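Endopolygalacturonase (Chondrostereum purpureum, PDB 1K5C) probably hydrolyses alpha-1,4 linkages between galacturonosyl units within polygalacturonan chains, as a glycoside hydrolase of family 28. Local coordinates at residues G135-D140 / N166-N171; G154-A159 / C175-D180. One frame throughout, in Å; residues are numbered along the deposited sequence.

Contact 1: residues G135-D140 / N166-N171; sequences GITVDD and NCIVKN
Cys167 packs against Ile136 where 135-140 and 166-171 come together as neighbouring parallel strands, their short axes 10° apart. Cys167 SG accepts the Ile136 N-H at 3.5 Å, 154° at the hydrogen. A chi1 of -67° sets that sulfur beside its own backbone N, and it also packs on Ile136 CB. An alanine at Cys167 would probably leave the Ile136 N-H without this acceptor and open a gap against Phe155, whose ring SG also meets. Regular backbone bonds follow, Ile168 N to Ile136 O, Val138 N to Ile168 O at 2.8 Å, Lys170 N to Val138 O and Asp140 N to Lys170 O. On the buried face Val138 CB meets Val169 CG1 at 4.2 Å, and Val169 also touches Phe155.

The opposite face, with Thr137, Asp139, Ile168 and Lys170, is partly exposed and looser. Thr137 and Ile168 lie side by side, Thr137 OG1 3.9 Å from Ile168 CB. Asp139 OD2 and Lys170 NZ stand 4.9 Å apart and are joined through a water that donates to OD2 and accepts from NZ at 2.8 Å; Asp139 OD1 is taken by Phe141 N. Parallel pairing with one apolar face turned inward and one mixed, partly exposed face outward fits the right-handed parallel beta-helix of family 28 glycoside hydrolases.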
loop_
_atom_site.group_PDB
_atom_site.type_symbol
_atom_site.label_atom_id
_atom_site.label_comp_id
_atom_site.label_asym_id
_atom_site.label_seq_id
_atom_site.Cartn_x
_atom_site.Cartn_y
_atom_site.Cartn_z
ATOM N N GLY A 135 -10.860 5.610 5.725
ATOM C CA GLY A 135 -10.863 7.079 5.724
ATOM C C GLY A 135 -9.549 7.680 6.180
ATOM O O GLY A 135 -9.556 8.778 6.734
ATOM N N ILE A 136 -8.444 6.996 5.899
ATOM C CA ILE A 136 -7.100 7.477 6.207
ATOM C C ILE A 136 -6.539 8.181 4.972
ATOM O O ILE A 136 -6.666 7.676 3.861
ATOM C CB ILE A 136 -6.224 6.323 6.682
ATOM C CG1 ILE A 136 -6.816 5.831 8.085
ATOM C CG2 ILE A 136 -4.754 6.733 6.843
ATOM C CD1 ILE A 136 -6.195 4.504 8.399
ATOM N N THR A 137 -5.894 9.326 5.221
ATOM C CA THR A 137 -5.197 10.034 4.145
ATOM C C THR A 137 -3.689 9.915 4.361
ATOM O O THR A 137 -3.215 10.253 5.470
ATOM C CB THR A 137 -5.589 11.512 4.114
ATOM O OG1 THR A 137 -6.992 11.606 3.841
ATOM C CG2 THR A 137 -4.821 12.303 3.077
ATOM N N VAL A 138 -2.958 9.487 3.348
ATOM C CA VAL A 138 -1.487 9.598 3.335
ATOM C C VAL A 138 -1.202 10.768 2.387
ATOM O O VAL A 138 -1.322 10.626 1.160
ATOM C CB VAL A 138 -0.795 8.304 2.874
ATOM C CG1 VAL A 138 0.709 8.559 2.764
ATOM C CG2 VAL A 138 -1.117 7.186 3.855
ATOM N N ASP A 139 -0.886 11.927 2.969
ATOM C CA ASP A 139 -0.587 13.113 2.182
ATOM C C ASP A 139 0.932 13.308 2.162
ATOM O O ASP A 139 1.507 13.914 3.065
ATOM C CB ASP A 139 -1.279 14.359 2.721
ATOM C CG ASP A 139 -1.030 15.557 1.859
ATOM O OD1 ASP A 139 -0.122 15.524 1.000
ATOM O OD2 ASP A 139 -1.766 16.573 2.029
ATOM N N ASP A 140 1.551 12.739 1.095
ATOM C CA ASP A 140 2.935 12.963 0.795
ATOM C C ASP A 140 3.087 13.800 -0.485
ATOM O O ASP A 140 4.119 13.769 -1.154
ATOM C CB ASP A 140 3.718 11.634 0.670
ATOM C CG ASP A 140 3.950 10.993 1.988
ATOM O OD1 ASP A 140 3.783 11.559 3.062
ATOM O OD2 ASP A 140 4.351 9.753 1.916
ATOM N N ASN A 166 -11.962 3.677 1.504
ATOM C CA ASN A 166 -12.257 5.099 1.665
ATOM C C ASN A 166 -10.994 5.917 2.004
ATOM O O ASN A 166 -11.122 7.017 2.563
ATOM C CB ASN A 166 -13.352 5.411 2.714
ATOM C CG ASN A 166 -14.584 4.585 2.449
ATOM O OD1 ASN A 166 -15.051 4.470 1.322
ATOM N ND2 ASN A 166 -15.135 3.994 3.508
ATOM N N CYS A 167 -9.826 5.446 1.615
ATOM C CA CYS A 167 -8.568 6.148 1.905
ATOM C C CYS A 167 -8.128 6.975 0.706
ATOM O O CYS A 167 -8.617 6.794 -0.441
ATOM C CB CYS A 167 -7.503 5.123 2.290
ATOM S SG CYS A 167 -7.821 4.279 3.863
ATOM N N ILE A 168 -7.183 7.878 0.965
ATOM C CA ILE A 168 -6.634 8.779 -0.048
ATOM C C ILE A 168 -5.112 8.736 0.085
ATOM O O ILE A 168 -4.612 8.895 1.194
ATOM C CB ILE A 168 -7.138 10.223 0.148
ATOM C CG1 ILE A 168 -8.662 10.271 -0.026
ATOM C CG2 ILE A 168 -6.403 11.190 -0.746
ATOM C CD1 ILE A 168 -9.291 11.591 0.365
ATOM N N VAL A 169 -4.404 8.493 -1.008
ATOM C CA VAL A 169 -2.943 8.486 -0.983
ATOM C C VAL A 169 -2.403 9.370 -2.095
ATOM O O VAL A 169 -2.696 9.146 -3.274
ATOM C CB VAL A 169 -2.374 7.028 -1.173
ATOM C CG1 VAL A 169 -0.861 7.090 -1.191
ATOM C CG2 VAL A 169 -2.926 6.103 -0.100
ATOM N N LYS A 170 -1.593 10.354 -1.713
ATOM C CA LYS A 170 -0.896 11.261 -2.632
ATOM C C LYS A 170 0.600 11.044 -2.358
ATOM O O LYS A 170 1.096 11.418 -1.289
ATOM C CB LYS A 170 -1.260 12.721 -2.338
ATOM C CG LYS A 170 -2.784 12.985 -2.473
ATOM C CD LYS A 170 -3.102 14.424 -2.073
ATOM C CE LYS A 170 -4.618 14.689 -2.260
ATOM N NZ LYS A 170 -4.904 16.025 -1.639
ATOM N N ASN A 171 1.304 10.401 -3.291
ATOM C CA ASN A 171 2.660 9.973 -2.955
ATOM C C ASN A 171 3.494 9.783 -4.217
ATOM O O ASN A 171 3.158 10.334 -5.266
ATOM C CB ASN A 171 2.625 8.704 -2.062
ATOM C CG ASN A 171 2.197 7.509 -2.867
ATOM O OD1 ASN A 171 1.633 7.662 -3.970
ATOM N ND2 ASN A 171 2.409 6.304 -2.326
HETATM O O HOH W 1 -4.439 15.873 1.139
#

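Contact 2: residues G154-A159 / C175-D180; sequences GFDVSA and CIAIND
A beta bulge marks the far end of this parallel strand pair: Val157 O, opposite Ile178, accepts Asn179 N at 2.8 Å and, weakly, Asp180 N at 3.4 Å, so the register slips by one residue and Ser158 pairs with Asp180. Before the slip, Ala177 N bonds Phe155 O and Val157 N bonds Ala177 O at 170° at the hydrogen; beyond it, Ala159 N reaches Asp180 O from above the carbonyl plane. The two strands are neighbours in a long parallel sheet of the beta-helix, and their two faces differ. Inward, Ile176 CG1 is anti to its backbone N (chi1 179°), packing 4.1 Å from Phe155 CB, while its CD1 meets Val157 CG2 at 3.9 Å as the two side chains cross obliquely. On the other face Asp156 OD1 touches Ala177 CB at 3.6 Å; the Ala177 side chain is about 5 Å from that of Lys228, which binds beta-D-galacturonate, so this face borders the substrate site. Further along, Ser158 OG sits 3.6 Å from Asn179 CB, and a water joins the same OG to Asn179 OD1, to which it donates.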
loop_
_atom_site.group_PDB
_atom_site.type_symbol
_atom_site.label_atom_id
_atom_site.label_comp_id
_atom_site.label_asym_id
_atom_site.label_seq_id
_atom_site.Cartn_x
_atom_site.Cartn_y
_atom_site.Cartn_z
ATOM N N GLY A 154 1.964 4.182 0.347
ATOM C CA GLY A 154 0.865 4.521 1.258
ATOM C C GLY A 154 0.654 3.451 2.344
ATOM O O GLY A 154 0.771 3.742 3.550
ATOM N N PHE A 155 0.354 2.253 1.862
ATOM C CA PHE A 155 0.096 1.105 2.742
ATOM C C PHE A 155 0.927 -0.074 2.240
ATOM O O PHE A 155 0.802 -0.451 1.069
ATOM C CB PHE A 155 -1.392 0.671 2.680
ATOM C CG PHE A 155 -2.347 1.782 3.051
ATOM C CD1 PHE A 155 -2.714 2.000 4.395
ATOM C CD2 PHE A 155 -2.885 2.626 2.068
ATOM C CE1 PHE A 155 -3.586 3.033 4.708
ATOM C CE2 PHE A 155 -3.751 3.640 2.396
ATOM C CZ PHE A 155 -4.095 3.886 3.709
ATOM N N ASP A 156 1.742 -0.645 3.127
ATOM C CA ASP A 156 2.468 -1.905 2.862
ATOM C C ASP A 156 1.838 -2.976 3.725
ATOM O O ASP A 156 1.824 -2.847 4.952
ATOM C CB ASP A 156 3.954 -1.743 3.198
ATOM C CG ASP A 156 4.684 -0.782 2.283
ATOM O OD1 ASP A 156 4.410 -0.918 1.020
ATOM O OD2 ASP A 156 5.490 0.032 2.690
ATOM N N VAL A 157 1.279 -4.006 3.083
ATOM C CA VAL A 157 0.503 -5.010 3.800
ATOM C C VAL A 157 1.160 -6.365 3.738
ATOM O O VAL A 157 1.356 -6.920 2.658
ATOM C CB VAL A 157 -0.939 -5.094 3.217
ATOM C CG1 VAL A 157 -1.763 -6.116 4.003
ATOM C CG2 VAL A 157 -1.607 -3.709 3.230
ATOM N N SER A 158 1.453 -6.915 4.923
ATOM C CA SER A 158 1.887 -8.325 5.119
ATOM C C SER A 158 1.009 -8.870 6.241
ATOM O O SER A 158 1.375 -8.757 7.418
ATOM C CB SER A 158 3.367 -8.444 5.401
ATOM O OG SER A 158 4.151 -8.087 4.254
ATOM N N ALA A 159 -0.149 -9.377 5.873
ATOM C CA ALA A 159 -1.178 -9.646 6.900
ATOM C C ALA A 159 -2.329 -10.373 6.229
ATOM O O ALA A 159 -2.590 -10.238 5.044
ATOM C CB ALA A 159 -1.719 -8.303 7.429
ATOM N N CYS A 175 0.585 3.050 -4.151
ATOM C CA CYS A 175 -0.519 3.491 -3.292
ATOM C C CYS A 175 -0.729 2.484 -2.140
ATOM O O CYS A 175 -0.812 2.827 -0.967
ATOM C CB CYS A 175 -1.739 3.668 -4.203
ATOM S SG CYS A 175 -3.173 4.308 -3.351
ATOM N N ILE A 176 -0.775 1.229 -2.566
ATOM C CA ILE A 176 -0.728 0.052 -1.688
ATOM C C ILE A 176 0.232 -0.932 -2.347
ATOM O O ILE A 176 0.250 -1.034 -3.581
ATOM C CB ILE A 176 -2.123 -0.605 -1.452
ATOM C CG1 ILE A 176 -2.010 -1.829 -0.543
ATOM C CG2 ILE A 176 -2.860 -0.899 -2.769
ATOM C CD1 ILE A 176 -3.361 -2.326 -0.020
ATOM N N ALA A 177 0.984 -1.639 -1.493
ATOM C CA ALA A 177 1.741 -2.814 -1.937
ATOM C C ALA A 177 1.326 -3.964 -1.005
ATOM O O ALA A 177 1.555 -3.912 0.204
ATOM C CB ALA A 177 3.238 -2.603 -1.882
ATOM N N ILE A 178 0.694 -4.989 -1.598
ATOM C CA ILE A 178 0.287 -6.160 -0.856
ATOM C C ILE A 178 1.397 -7.188 -1.047
ATOM O O ILE A 178 1.609 -7.715 -2.140
ATOM C CB ILE A 178 -1.054 -6.709 -1.372
ATOM C CG1 ILE A 178 -2.177 -5.652 -1.227
ATOM C CG2 ILE A 178 -1.384 -7.991 -0.610
ATOM C CD1 ILE A 178 -3.459 -6.016 -1.930
ATOM N N ASN A 179 2.154 -7.438 0.042
ATOM C CA ASN A 179 3.368 -8.223 -0.038
ATOM C C ASN A 179 3.246 -9.660 0.469
ATOM O O ASN A 179 4.079 -10.494 0.111
ATOM C CB ASN A 179 4.484 -7.482 0.737
ATOM C CG ASN A 179 4.818 -6.149 0.070
ATOM O OD1 ASN A 179 5.004 -5.121 0.783
ATOM N ND2 ASN A 179 4.868 -6.148 -1.220
ATOM N N ASP A 180 2.243 -9.931 1.296
ATOM C CA ASP A 180 2.039 -11.263 1.846
ATOM C C ASP A 180 0.642 -11.282 2.486
ATOM O O ASP A 180 0.226 -10.239 3.035
ATOM C CB ASP A 180 3.098 -11.556 2.922
ATOM C CG ASP A 180 3.194 -13.003 3.335
ATOM O OD1 ASP A 180 2.934 -13.923 2.531
ATOM O OD2 ASP A 180 3.631 -13.242 4.509
HETATM O O HOH W 2 4.821 -5.163 4.070
#

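Overall arrangement
From the N terminus the chain runs through 135-140, 154-159, 166-171 and 175-180, so the two contacts cross. Contact 1 closes a loop of 25 residues that contains the first segment of contact 2; contact 2 closes one of 15 residues that contains the second segment of contact 1. Each thus joins successive turns of the beta-helix, but on different walls. The walls meet across the interior: the Phe155 ring reaches from contact 2 to the wall of contact 1, and Cys175 SG lies 3.6 Å from Val169 CB. The disulfide of Cys175 with Cys191 ties the second wall onward to strand 190-192.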